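Local coordinates for protein EH1AB1 (Metagenome, PDB 6RKY) that probably hydrolyses ester bonds as a serine esterase of the alpha/beta hydrolase fold, and holds a phosphorus-containing bipyridine ligand in its pocket, at residues L265-D270 with H300-L305; G74-I79 with D132-P137; P36-L41 with M229-E234. All coordinates share one frame; numbering follows the deposited sequence.

Interaction 1. Residues L265-D270 with H300-L305. With ZK8 (hexyl-[2-(3-oxidanylpyridin-2-yl)pyridin-3-yl]oxy-phosphinic acid), chain F.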
loop_
_atom_site.group_PDB
_atom_site.type_symbol
_atom_site.label_atom_id
_atom_site.label_comp_id
_atom_site.label_asym_id
_atom_site.label_seq_id
_atom_site.Cartn_x
_atom_site.Cartn_y
_atom_site.Cartn_z
ATOM N N LEU A 265 2.789 -4.288 6.784
ATOM C CA LEU A 265 2.848 -5.524 5.979
ATOM C C LEU A 265 2.615 -6.748 6.878
ATOM O O LEU A 265 3.122 -6.765 8.023
ATOM C CB LEU A 265 4.229 -5.575 5.323
ATOM C CG LEU A 265 4.396 -6.584 4.190
ATOM C CD1 LEU A 265 5.255 -5.993 3.079
ATOM C CD2 LEU A 265 5.002 -7.869 4.747
ATOM N N THR A 266 1.873 -7.739 6.377
ATOM C CA THR A 266 1.687 -9.028 7.078
ATOM C C THR A 266 1.864 -10.151 6.058
ATOM O O THR A 266 1.684 -9.890 4.875
ATOM C CB THR A 266 0.351 -9.072 7.840
ATOM O OG1 THR A 266 -0.741 -8.973 6.918
ATOM C CG2 THR A 266 0.234 -7.970 8.875
ATOM N N ALA A 267 2.245 -11.334 6.536
ATOM C CA ALA A 267 2.234 -12.624 5.821
ATOM C C ALA A 267 1.018 -13.435 6.280
ATOM O O ALA A 267 0.622 -13.310 7.456
ATOM C CB ALA A 267 3.522 -13.375 6.099
ATOM N N GLY A 268 0.513 -14.284 5.384
ATOM C CA GLY A 268 -0.678 -15.126 5.588
ATOM C C GLY A 268 -0.487 -16.172 6.658
ATOM O O GLY A 268 -1.445 -16.376 7.435
ATOM N N TYR A 269 0.687 -16.806 6.711
ATOM C CA TYR A 269 0.985 -17.949 7.624
ATOM C C TYR A 269 1.933 -17.509 8.740
ATOM O O TYR A 269 2.899 -18.201 9.051
ATOM C CB TYR A 269 1.549 -19.116 6.824
ATOM C CG TYR A 269 0.523 -19.746 5.931
ATOM C CD1 TYR A 269 -0.209 -20.842 6.355
ATOM C CD2 TYR A 269 0.250 -19.225 4.680
ATOM C CE1 TYR A 269 -1.165 -21.427 5.540
ATOM C CE2 TYR A 269 -0.706 -19.795 3.854
ATOM C CZ TYR A 269 -1.417 -20.895 4.289
ATOM O OH TYR A 269 -2.345 -21.440 3.462
ATOM N N ASP A 270 1.631 -16.371 9.339
ATOM C CA ASP A 270 2.477 -15.719 10.359
ATOM C C ASP A 270 1.651 -15.639 11.640
ATOM O O ASP A 270 0.593 -15.018 11.671
ATOM C CB ASP A 270 2.979 -14.400 9.776
ATOM C CG ASP A 270 3.631 -13.427 10.737
ATOM O OD1 ASP A 270 4.160 -13.874 11.789
ATOM O OD2 ASP A 270 3.574 -12.211 10.424
ATOM N N HIS A 300 6.174 -15.614 7.990
ATOM C CA HIS A 300 7.069 -14.747 8.789
ATOM C C HIS A 300 8.511 -14.938 8.311
ATOM O O HIS A 300 8.892 -16.091 8.080
ATOM C CB HIS A 300 6.956 -15.087 10.269
ATOM C CG HIS A 300 7.561 -14.043 11.131
ATOM N ND1 HIS A 300 6.868 -12.894 11.457
ATOM C CD2 HIS A 300 8.784 -13.927 11.688
ATOM C CE1 HIS A 300 7.619 -12.139 12.226
ATOM N NE2 HIS A 300 8.802 -12.754 12.391
ATOM N N GLY A 301 9.267 -13.847 8.155
ATOM C CA GLY A 301 10.689 -13.904 7.758
ATOM C C GLY A 301 10.928 -13.655 6.283
ATOM O O GLY A 301 12.088 -13.380 5.949
ATOM N N PHE A 302 9.896 -13.731 5.435
ATOM C CA PHE A 302 10.015 -13.746 3.945
ATOM C C PHE A 302 10.641 -12.442 3.438
ATOM O O PHE A 302 11.277 -12.437 2.378
ATOM C CB PHE A 302 8.665 -14.008 3.277
ATOM C CG PHE A 302 7.777 -12.809 3.094
ATOM C CD1 PHE A 302 7.065 -12.277 4.160
ATOM C CD2 PHE A 302 7.598 -12.256 1.825
ATOM C CE1 PHE A 302 6.235 -11.185 3.975
ATOM C CE2 PHE A 302 6.761 -11.166 1.634
ATOM C CZ PHE A 302 6.094 -10.627 2.713
ATOM N N PHE A 303 10.501 -11.362 4.197
ATOM C CA PHE A 303 11.049 -10.023 3.855
ATOM C C PHE A 303 12.576 -10.040 3.794
ATOM O O PHE A 303 13.139 -9.154 3.129
ATOM C CB PHE A 303 10.614 -9.002 4.892
ATOM C CG PHE A 303 10.718 -7.568 4.451
ATOM C CD1 PHE A 303 11.784 -6.787 4.865
ATOM C CD2 PHE A 303 9.713 -6.991 3.686
ATOM C CE1 PHE A 303 11.843 -5.453 4.523
ATOM C CE2 PHE A 303 9.785 -5.655 3.331
ATOM C CZ PHE A 303 10.848 -4.895 3.755
ATOM N N SER A 304 13.214 -11.005 4.460
ATOM C CA SER A 304 14.690 -11.151 4.498
ATOM C C SER A 304 15.126 -12.567 4.127
ATOM O O SER A 304 16.334 -12.806 4.201
ATOM C CB SER A 304 15.233 -10.756 5.852
ATOM O OG SER A 304 14.781 -11.639 6.854
ATOM N N LEU A 305 14.207 -13.465 3.751
ATOM C CA LEU A 305 14.542 -14.839 3.261
ATOM C C LEU A 305 14.522 -14.842 1.729
ATOM O O LEU A 305 13.963 -15.775 1.136
ATOM C CB LEU A 305 13.569 -15.871 3.836
ATOM C CG LEU A 305 13.921 -16.413 5.220
ATOM C CD1 LEU A 305 12.800 -17.295 5.749
ATOM C CD2 LEU A 305 15.235 -17.174 5.209
HETATM C C10 ZK8 F . 13.800 -12.716 10.486
HETATM C C11 ZK8 F . 13.140 -11.610 11.016
HETATM C C12 ZK8 F . 12.554 -11.678 12.290
HETATM C C13 ZK8 F . 13.458 -15.224 13.082
HETATM C C14 ZK8 F . 12.883 -15.711 14.289
HETATM C C15 ZK8 F . 13.172 -17.005 14.745
HETATM C C16 ZK8 F . 14.042 -17.842 14.022
HETATM C C17 ZK8 F . 14.619 -17.377 12.831
HETATM P P01 ZK8 F . 11.134 -11.614 14.971
HETATM C C01 ZK8 F . 9.750 -12.428 15.757
HETATM C C07 ZK8 F . 12.598 -12.860 13.065
HETATM N N01 ZK8 F . 13.789 -13.759 11.298
HETATM C C02 ZK8 F . 9.658 -12.304 17.273
HETATM C C08 ZK8 F . 13.280 -14.000 12.511
HETATM N N02 ZK8 F . 14.260 -16.137 12.520
HETATM O O02 ZK8 F . 11.997 -14.933 15.082
HETATM C C03 ZK8 F . 8.345 -11.685 17.760
HETATM O O03 ZK8 F . 11.956 -12.892 14.371
HETATM C C04 ZK8 F . 8.114 -11.972 19.247
HETATM C C05 ZK8 F . 8.494 -10.773 20.133
HETATM C C06 ZK8 F . 9.233 -11.237 21.387
HETATM O O1 ZK8 F . 11.880 -10.672 15.878
#
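Asp270 meets the imidazole of His300 at a slant, with carboxylate and ring planes 49° apart. His300 ND1 donates a hydrogen bond to Asp270 OD1 at 2.9 Å, weak because the N-H...O angle is only 122°. OD2 lies nearer the ring plane, at the edge, 3.5 Å from ND1. Asp270 carries CG anti to its own backbone N (chi1 168°), which swings the carboxylate toward His300. The backbone N of Leu272 also donates to OD1 and is its stronger partner. The other nitrogen of the imidazole, NE2, turns to the ligand, 3.5 Å from C01 of ZK8, and makes a weak bond to Ser175 OG. Together with Ser175, on a GxSxG elbow, the pair has the geometry of a Ser-His-Asp catalytic triad, and probably serves as one.

Beside this polar pair sits an apolar one. Leu265 meets the Phe302 ring edge-on, with CD2 close to the ring plane and 3.6 Å from CZ, while Ala267 CB approaches CE1 obliquely at 4.1 Å. Leu265 and Ala267, of strand 262-267, face the histidine loop, and Asp270 comes after the corner the chain turns at Gly268. Strand 290-296 flanks strand 262-267 on one side and strand 199-202 on the other, while Ala315 of helix 311-327 packs on Leu265 and Phe302.

Interaction 2. Residues G74-I79 with D132-P137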
loop_
_atom_site.group_PDB
_atom_site.type_symbol
_atom_site.label_atom_id
_atom_site.label_comp_id
_atom_site.label_asym_id
_atom_site.label_seq_id
_atom_site.Cartn_x
_atom_site.Cartn_y
_atom_site.Cartn_z
ATOM N N GLY A 74 25.296 5.517 23.592
ATOM C CA GLY A 74 23.932 5.071 23.950
ATOM C C GLY A 74 23.568 5.456 25.380
ATOM O O GLY A 74 24.316 6.173 26.035
ATOM N N PRO A 75 22.415 4.990 25.913
ATOM C CA PRO A 75 22.031 5.279 27.293
ATOM C C PRO A 75 22.974 4.631 28.317
ATOM O O PRO A 75 23.163 5.204 29.373
ATOM C CB PRO A 75 20.621 4.686 27.456
ATOM C CG PRO A 75 20.157 4.352 26.052
ATOM C CD PRO A 75 21.413 4.164 25.225
ATOM N N ALA A 76 23.524 3.457 27.996
ATOM C CA ALA A 76 24.325 2.627 28.927
ATOM C C ALA A 76 25.308 1.710 28.173
ATOM O O ALA A 76 25.642 0.655 28.723
ATOM C CB ALA A 76 23.380 1.832 29.793
ATOM N N SER A 77 25.766 2.109 26.980
ATOM C CA SER A 77 26.715 1.356 26.115
ATOM C C SER A 77 26.846 2.056 24.759
ATOM O O SER A 77 26.112 3.030 24.528
ATOM C CB SER A 77 26.298 -0.084 25.924
ATOM O OG SER A 77 25.138 -0.168 25.115
ATOM N N GLU A 78 27.763 1.588 23.906
ATOM C CA GLU A 78 27.950 2.124 22.529
ATOM C C GLU A 78 26.938 1.455 21.593
ATOM O O GLU A 78 26.872 0.222 21.594
ATOM C CB GLU A 78 29.358 1.878 21.981
ATOM C CG GLU A 78 29.710 2.820 20.836
ATOM C CD GLU A 78 30.786 2.360 19.864
ATOM O OE1 GLU A 78 30.821 1.146 19.556
ATOM O OE2 GLU A 78 31.558 3.232 19.387
ATOM N N ILE A 79 26.204 2.255 20.819
ATOM C CA ILE A 79 25.242 1.775 19.783
ATOM C C ILE A 79 25.898 1.904 18.411
ATOM O O ILE A 79 26.246 3.032 18.035
ATOM C CB ILE A 79 23.918 2.544 19.883
ATOM C CG1 ILE A 79 23.270 2.315 21.253
ATOM C CG2 ILE A 79 23.000 2.157 18.741
ATOM C CD1 ILE A 79 22.182 3.296 21.589
ATOM N N ASP A 132 22.160 -1.117 15.815
ATOM C CA ASP A 132 22.628 -2.332 16.518
ATOM C C ASP A 132 22.370 -2.172 18.016
ATOM O O ASP A 132 23.285 -1.724 18.756
ATOM C CB ASP A 132 24.098 -2.522 16.200
ATOM C CG ASP A 132 24.516 -3.961 15.939
ATOM O OD1 ASP A 132 23.622 -4.822 15.771
ATOM O OD2 ASP A 132 25.747 -4.204 15.869
ATOM N N TYR A 133 21.154 -2.493 18.439
ATOM C CA TYR A 133 20.651 -2.301 19.822
ATOM C C TYR A 133 21.118 -3.477 20.684
ATOM O O TYR A 133 21.534 -4.514 20.168
ATOM C CB TYR A 133 19.132 -2.129 19.791
ATOM C CG TYR A 133 18.374 -3.190 19.032
ATOM C CD1 TYR A 133 18.041 -3.032 17.696
ATOM C CD2 TYR A 133 17.983 -4.360 19.661
ATOM C CE1 TYR A 133 17.338 -4.007 17.001
ATOM C CE2 TYR A 133 17.271 -5.341 18.992
ATOM C CZ TYR A 133 16.940 -5.164 17.660
ATOM O OH TYR A 133 16.238 -6.169 17.052
ATOM N N ARG A 134 21.056 -3.297 21.998
ATOM C CA ARG A 134 21.446 -4.335 22.985
ATOM C C ARG A 134 20.434 -5.487 22.927
ATOM O O ARG A 134 19.220 -5.211 22.763
ATOM C CB ARG A 134 21.524 -3.725 24.382
ATOM C CG ARG A 134 22.810 -2.956 24.648
ATOM C CD ARG A 134 22.787 -2.352 26.038
ATOM N NE ARG A 134 21.824 -1.261 26.107
ATOM C CZ ARG A 134 21.142 -0.892 27.194
ATOM N NH1 ARG A 134 21.313 -1.529 28.340
ATOM N NH2 ARG A 134 20.288 0.119 27.127
ATOM N N LEU A 135 20.918 -6.728 23.054
ATOM C CA LEU A 135 20.085 -7.957 22.970
ATOM C C LEU A 135 19.992 -8.617 24.346
ATOM O O LEU A 135 20.928 -8.429 25.174
ATOM C CB LEU A 135 20.708 -8.919 21.958
ATOM C CG LEU A 135 20.885 -8.341 20.550
ATOM C CD1 LEU A 135 21.775 -9.230 19.708
ATOM C CD2 LEU A 135 19.541 -8.132 19.864
ATOM N N ALA A 136 18.900 -9.363 24.553
ATOM C CA ALA A 136 18.676 -10.282 25.691
ATOM C C ALA A 136 19.266 -11.651 25.345
ATOM O O ALA A 136 19.361 -11.992 24.169
ATOM C CB ALA A 136 17.200 -10.362 25.969
ATOM N N PRO A 137 19.643 -12.504 26.327
ATOM C CA PRO A 137 19.383 -12.255 27.746
ATOM C C PRO A 137 20.374 -11.333 28.468
ATOM O O PRO A 137 20.027 -10.880 29.527
ATOM C CB PRO A 137 19.439 -13.655 28.382
ATOM C CG PRO A 137 20.304 -14.483 27.459
ATOM C CD PRO A 137 20.292 -13.805 26.100
#
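Ala76 lays its CB over one face of the Arg134 guanidinium, 4.0 Å above the plane and displaced toward the rim, nearest NH1. Pro75 and Ser77 come to the same flat group obliquely: Pro75 CG stands 4.4 Å from NH2, and Ser77 OG lies 3.6 Å from NE. The closest approach of this serine is to the arm behind the group, with OG 3.3 Å from Arg134 CD, so it rests alongside a methylene. These contacts are van der Waals in kind; the charge is answered by Asp147, whose OD2 forms a salt bridge with Arg134 NH2.

The arginine reaches the turn by a bent route. Its chain runs extended through chi2 and then folds at chi3 (-70°), which brings the guanidinium up to residues 75-77, although the side chain sets out across the contact rather than straight at it. The turn has its own closure, since Gly74 N bonds to Ser77 O at 2.8 Å, and this holds together the three residues that meet the arginine. Farther along the chain, Ile79 CG2 touches Asp132 O at 3.9 Å.

A leucine in place of Arg134 would probably leave Asp147 without its ionic mate and Ala76 with no flat group to lie against.

The turn joins strands 66-73 and 78-85, a hairpin at one border of the sheet. Strand 127-132 runs antiparallel to 78-85, and Asp132 still pairs with Arg80 through the backbone before the chain leaves as loop. Helix 143-156 lies close by, supplying Asp147 to Arg134 and Ala150 to Pro75. The contact is surface packing that seats the hairpin turn on the loop leading to that helix.

Interaction 3. Residues P36-L41 with M229-E234. With ZK8 (hexyl-[2-(3-oxidanylpyridin-2-yl)pyridin-3-yl]oxy-phosphinic acid), chain F.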
loop_
_atom_site.group_PDB
_atom_site.type_symbol
_atom_site.label_atom_id
_atom_site.label_comp_id
_atom_site.label_asym_id
_atom_site.label_seq_id
_atom_site.Cartn_x
_atom_site.Cartn_y
_atom_site.Cartn_z
ATOM N N PRO A 36 19.843 -29.272 15.009
ATOM C CA PRO A 36 19.202 -29.029 16.302
ATOM C C PRO A 36 18.109 -27.955 16.215
ATOM O O PRO A 36 18.205 -27.095 15.351
ATOM C CB PRO A 36 20.339 -28.532 17.209
ATOM C CG PRO A 36 21.609 -28.984 16.512
ATOM C CD PRO A 36 21.281 -28.947 15.034
ATOM N N GLY A 37 17.105 -28.042 17.094
ATOM C CA GLY A 37 16.113 -26.968 17.309
ATOM C C GLY A 37 16.734 -25.793 18.051
ATOM O O GLY A 37 17.451 -26.032 19.038
ATOM N N LEU A 38 16.477 -24.570 17.590
ATOM C CA LEU A 38 16.962 -23.308 18.213
ATOM C C LEU A 38 16.548 -23.253 19.690
ATOM O O LEU A 38 17.312 -22.709 20.502
ATOM C CB LEU A 38 16.376 -22.120 17.443
ATOM C CG LEU A 38 16.738 -20.738 17.984
ATOM C CD1 LEU A 38 18.249 -20.540 17.958
ATOM C CD2 LEU A 38 16.025 -19.643 17.203
ATOM N N ASP A 39 15.366 -23.778 20.014
ATOM C CA ASP A 39 14.767 -23.753 21.378
ATOM C C ASP A 39 15.461 -24.762 22.310
ATOM O O ASP A 39 15.179 -24.720 23.528
ATOM C CB ASP A 39 13.259 -24.013 21.311
ATOM C CG ASP A 39 12.888 -25.246 20.507
ATOM O OD1 ASP A 39 12.365 -26.202 21.113
ATOM O OD2 ASP A 39 13.140 -25.245 19.280
ATOM N N THR A 40 16.334 -25.627 21.777
ATOM C CA THR A 40 17.088 -26.661 22.545
ATOM C C THR A 40 18.472 -26.134 22.955
ATOM O O THR A 40 19.040 -26.693 23.907
ATOM C CB THR A 40 17.238 -27.968 21.755
ATOM O OG1 THR A 40 18.365 -27.831 20.888
ATOM C CG2 THR A 40 15.989 -28.332 20.981
ATOM N N LEU A 41 19.000 -25.126 22.252
ATOM C CA LEU A 41 20.362 -24.560 22.481
ATOM C C LEU A 41 20.303 -23.450 23.533
ATOM O O LEU A 41 19.268 -22.829 23.712
ATOM C CB LEU A 41 20.893 -24.023 21.149
ATOM C CG LEU A 41 21.061 -25.058 20.033
ATOM C CD1 LEU A 41 21.203 -24.391 18.670
ATOM C CD2 LEU A 41 22.254 -25.962 20.313
ATOM N N MET A 229 9.126 -18.619 20.076
ATOM C CA MET A 229 8.599 -17.405 20.741
ATOM C C MET A 229 8.761 -17.523 22.263
ATOM O O MET A 229 9.016 -16.502 22.903
ATOM C CB MET A 229 7.143 -17.163 20.337
ATOM C CG MET A 229 7.040 -16.398 19.012
ATOM S SD MET A 229 5.407 -16.377 18.224
ATOM C CE MET A 229 4.300 -16.508 19.629
ATOM N N ASP A 230 8.657 -18.724 22.823
ATOM C CA ASP A 230 8.861 -18.971 24.277
ATOM C C ASP A 230 10.353 -18.794 24.599
ATOM O O ASP A 230 10.699 -18.168 25.637
ATOM C CB ASP A 230 8.351 -20.356 24.687
ATOM C CG ASP A 230 6.840 -20.536 24.589
ATOM O OD1 ASP A 230 6.394 -21.701 24.545
ATOM O OD2 ASP A 230 6.111 -19.525 24.562
ATOM N N TRP A 231 11.205 -19.321 23.722
ATOM C CA TRP A 231 12.686 -19.246 23.834
ATOM C C TRP A 231 13.136 -17.776 23.855
ATOM O O TRP A 231 13.951 -17.434 24.738
ATOM C CB TRP A 231 13.310 -20.042 22.688
ATOM C CG TRP A 231 14.790 -20.234 22.749
ATOM C CD1 TRP A 231 15.478 -21.180 23.458
ATOM C CD2 TRP A 231 15.772 -19.519 21.984
ATOM N NE1 TRP A 231 16.819 -21.083 23.201
ATOM C CE2 TRP A 231 17.027 -20.080 22.299
ATOM C CE3 TRP A 231 15.711 -18.455 21.079
ATOM C CZ2 TRP A 231 18.209 -19.606 21.738
ATOM C CZ3 TRP A 231 16.881 -17.986 20.523
ATOM C CH2 TRP A 231 18.112 -18.550 20.854
ATOM N N PHE A 232 12.605 -16.931 22.956
ATOM C CA PHE A 232 12.870 -15.470 22.949
ATOM C C PHE A 232 12.349 -14.847 24.247
ATOM O O PHE A 232 13.057 -14.030 24.846
ATOM C CB PHE A 232 12.242 -14.764 21.746
ATOM C CG PHE A 232 12.805 -15.187 20.413
ATOM C CD1 PHE A 232 14.169 -15.195 20.187
ATOM C CD2 PHE A 232 11.962 -15.569 19.380
ATOM C CE1 PHE A 232 14.680 -15.596 18.965
ATOM C CE2 PHE A 232 12.472 -15.965 18.153
ATOM C CZ PHE A 232 13.833 -15.981 17.948
ATOM N N TRP A 233 11.138 -15.232 24.650
ATOM C CA TRP A 233 10.429 -14.701 25.843
ATOM C C TRP A 233 11.225 -15.008 27.124
ATOM O O TRP A 233 11.440 -14.063 27.925
ATOM C CB TRP A 233 8.996 -15.245 25.909
ATOM C CG TRP A 233 8.135 -14.417 26.807
ATOM C CD1 TRP A 233 7.787 -14.681 28.103
ATOM C CD2 TRP A 233 7.583 -13.127 26.489
ATOM N NE1 TRP A 233 7.038 -13.649 28.605
ATOM C CE2 TRP A 233 6.888 -12.687 27.637
ATOM C CE3 TRP A 233 7.604 -12.311 25.348
ATOM C CZ2 TRP A 233 6.212 -11.468 27.665
ATOM C CZ3 TRP A 233 6.941 -11.102 25.378
ATOM C CH2 TRP A 233 6.245 -10.694 26.520
ATOM N N GLU A 234 11.647 -16.264 27.304
ATOM C CA GLU A 234 12.543 -16.714 28.408
ATOM C C GLU A 234 13.642 -15.660 28.620
ATOM O O GLU A 234 13.865 -15.259 29.791
ATOM C CB GLU A 234 13.143 -18.097 28.108
ATOM C CG GLU A 234 12.380 -19.261 28.752
ATOM C CD GLU A 234 12.400 -20.618 28.041
ATOM O OE1 GLU A 234 13.454 -20.997 27.472
ATOM O OE2 GLU A 234 11.351 -21.304 28.061
HETATM C C10 ZK8 F . 13.800 -12.716 10.486
HETATM C C11 ZK8 F . 13.140 -11.610 11.016
HETATM C C12 ZK8 F . 12.554 -11.678 12.290
HETATM C C13 ZK8 F . 13.458 -15.224 13.082
HETATM C C14 ZK8 F . 12.883 -15.711 14.289
HETATM C C15 ZK8 F . 13.172 -17.005 14.745
HETATM C C16 ZK8 F . 14.042 -17.842 14.022
HETATM C C17 ZK8 F . 14.619 -17.377 12.831
HETATM P P01 ZK8 F . 11.134 -11.614 14.971
HETATM C C01 ZK8 F . 9.750 -12.428 15.757
HETATM C C07 ZK8 F . 12.598 -12.860 13.065
HETATM N N01 ZK8 F . 13.789 -13.759 11.298
HETATM C C02 ZK8 F . 9.658 -12.304 17.273
HETATM C C08 ZK8 F . 13.280 -14.000 12.511
HETATM N N02 ZK8 F . 14.260 -16.137 12.520
HETATM O O02 ZK8 F . 11.997 -14.933 15.082
HETATM C C03 ZK8 F . 8.345 -11.685 17.760
HETATM O O03 ZK8 F . 11.956 -12.892 14.371
HETATM C C04 ZK8 F . 8.114 -11.972 19.247
HETATM C C05 ZK8 F . 8.494 -10.773 20.133
HETATM C C06 ZK8 F . 9.233 -11.237 21.387
HETATM O O1 ZK8 F . 11.880 -10.672 15.878
#
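Trp231 points its indole from the helix into the bend of residues 38-41, and one ring face receives Leu38 and Asp39. Leu38 CG sits over the six-membered ring, 3.8 Å from its centroid and 14° off the normal, a CH-pi contact. Asp39 CA does likewise over the five-membered ring, at 3.8 Å from that centroid. Leu38 O also lies above this face, 3.2 Å from NE1, but at too poor an angle to bond. The N-H goes instead to Leu41 O, 3.1 Å away and close to the ring plane, with an N-H...O angle of 158°, which fixes the rotation of the indole. CG anti to the backbone N (chi1 -172°) sends the ring out from the helix to meet that carbonyl.

Phe232 comes next and serves two neighbours: its CZ lies 4.3 Å from Leu38 CD2, and CE2 lies 3.3 Å from ZK8 O02. Trp233 then turns a ring edge to C06 at the end of the ligand's hexyl tail.

Phe232 and Trp233, leaving the helix in other directions than Trp231, reach the ligand. Helix 226-236 is thereby joined to the connection between helices 18-33 and 43-55, and His43 of the latter bonds to Trp231 O and meets its indole.

From the N terminus, the connection between helices 18-33 and 43-55 opens the longest loop, which interaction 3 closes only when the chain arrives at helix 226-236. Interaction 2 is nested inside it: the hairpin turn at 74-79 is met by 132-137 as strand 127-132 gives way to loop. Interaction 1 follows in series, opening after interaction 3 has closed and joining strand 262-267 to the loop at 300-305; none of the loops cross. Interactions 1 and 2 reach the same sheet on opposite sides of the chain's centre, about 26 Å apart between centres. Interactions 1 and 3 both touch ZK8, so helix 226-236, backed by the N-terminal connection, and the probable catalytic loop border one pocket.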